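Local coordinates for maleylacetate reductase (Agrobacterium tumefaciens str., PDB 3HL0) that catalyses the reduction of maleylacetate to 3-oxoadipate, most likely with NADH as hydride donor, and belongs to the iron-containing alcohol dehydrogenase family, at the interface of chains A and B. Sequence-based numbering; all coordinates share one arbitrary frame. Chains: chain A/B, Maleylacetate reductase.

The interface of chains A and B. Residues chain A 254, 308-310; chain B 160, 162-163.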
ATOM      1  N   PRO A 254       6.586   5.166  -0.635  1.00 13.37           N
ATOM      2  CA  PRO A 254       6.357   3.875  -0.008  1.00 13.95           C
ATOM      3  C   PRO A 254       7.583   3.514   0.866  1.00 13.53           C
ATOM      4  O   PRO A 254       8.708   3.609   0.396  1.00 13.62           O
ATOM      5  CB  PRO A 254       6.251   2.922  -1.202  1.00 15.16           C
ATOM      6  CG  PRO A 254       5.824   3.764  -2.339  1.00 16.81           C
ATOM      7  CD  PRO A 254       6.502   5.094  -2.104  1.00 14.09           C
ATOM      8  N   ALA A 308      11.258   5.573 -10.051  1.00  9.80           N
ATOM      9  CA  ALA A 308      10.179   4.566 -10.064  1.00 10.22           C
ATOM     10  C   ALA A 308       9.248   4.761  -8.882  1.00 10.38           C
ATOM     11  O   ALA A 308       8.116   4.273  -8.897  1.00 10.85           O
ATOM     12  CB  ALA A 308      10.739   3.166 -10.076  1.00 11.68           C
ATOM     13  N   LEU A 309       9.721   5.449  -7.840  1.00 10.10           N
ATOM     14  CA  LEU A 309       8.906   5.742  -6.647  1.00  9.65           C
ATOM     15  C   LEU A 309       8.140   7.045  -6.749  1.00 10.38           C
ATOM     16  O   LEU A 309       7.470   7.440  -5.818  1.00 10.95           O
ATOM     17  CB  LEU A 309       9.730   5.684  -5.327  1.00  9.31           C
ATOM     18  CG  LEU A 309      10.551   4.405  -5.162  1.00  9.35           C
ATOM     19  CD1 LEU A 309      11.183   4.426  -3.736  1.00 10.89           C
ATOM     20  CD2 LEU A 309       9.717   3.125  -5.385  1.00 10.31           C
ATOM     21  N   GLY A 310       8.247   7.689  -7.913  1.00 11.73           N
ATOM     22  CA  GLY A 310       7.513   8.951  -8.188  1.00 12.23           C
ATOM     23  C   GLY A 310       8.295  10.195  -7.808  1.00 12.31           C
ATOM     24  O   GLY A 310       7.752  11.288  -7.854  1.00 13.14           O
TER
ATOM     25  N   GLY B 160       3.655  12.077  -9.192  1.00  6.52           N
ATOM     26  CA  GLY B 160       4.290  11.352  -8.091  1.00  6.58           C
ATOM     27  C   GLY B 160       3.673   9.995  -7.775  1.00  6.60           C
ATOM     28  O   GLY B 160       4.180   9.306  -6.866  1.00  8.37           O
ATOM     29  N   PRO B 162       3.517   6.327  -7.596  1.00  6.52           N
ATOM     30  CA  PRO B 162       4.607   5.404  -7.929  1.00  6.44           C
ATOM     31  C   PRO B 162       4.318   4.500  -9.108  1.00  6.32           C
ATOM     32  O   PRO B 162       3.153   4.168  -9.390  1.00  6.48           O
ATOM     33  CB  PRO B 162       4.766   4.556  -6.670  1.00  6.40           C
ATOM     34  CG  PRO B 162       4.322   5.501  -5.548  1.00  6.33           C
ATOM     35  CD  PRO B 162       3.114   6.234  -6.178  1.00  7.74           C
ATOM     36  N   VAL B 163       5.382   4.080  -9.791  1.00  6.23           N
ATOM     37  CA  VAL B 163       5.189   3.249 -10.990  1.00  6.43           C
ATOM     38  C   VAL B 163       4.438   1.949 -10.690  1.00  6.89           C
ATOM     39  O   VAL B 163       3.509   1.585 -11.421  1.00  7.42           O
ATOM     40  CB  VAL B 163       6.512   2.965 -11.720  1.00  7.69           C
ATOM     41  CG1 VAL B 163       6.335   1.873 -12.801  1.00  9.25           C
ATOM     42  CG2 VAL B 163       7.033   4.242 -12.345  1.00  6.94           C
TER
HETATM   43  O   HOH W   1       5.838   9.495  -4.955  1.00 11.33           O
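B:Val163 gives its backbone N-H to the carbonyl oxygen of A:Ala308, with 2.9 Å between N and O. The bond is nearly straight, 164° at the hydrogen, although the donor stands 24° off the carbonyl plane. B:Val163 is the first residue of helix 163-180, so its N-H lies in the first turn, where amides lack partners from within the helix; here an oxygen of the 3-10 helix 307-309 in the other subunit serves instead. The valine side chain follows the same carbonyl. Its CB lies 3.5 Å from A:Ala308 O. With chi1 at 169°, CG2 lies opposite the valine's own C=O carbon, on the side of its N-H, and runs alongside A:Ala308, 3.6 Å from its O and 3.9 Å from its CA.

The preceding B:Pro162 has 48 Å² of its own surface hidden by chain A, more than any other residue of this patch. Its CB faces the carbonyl oxygens of both A:Ala308 and A:Leu309. CG, the ring tip, meets A:Leu309 O at 3.7 Å and, in a direction roughly perpendicular to that, A:Pro254 CG at 3.9 Å; the two proline rings cross obliquely, tip to tip. The glycines A:Gly310 and B:Gly160 pass backbone to backbone, their CA atoms 4.0 Å apart.

This patch is one part of a two-fold symmetric interface between identical chains, repeated with the chains exchanged; the structure alone does not prove that the dimer is the biological unit. Beside the proline ring, a water bridges the subunits, 2.8 Å from A:Leu309 O and also paired with the carbonyl oxygen of B:Gly160.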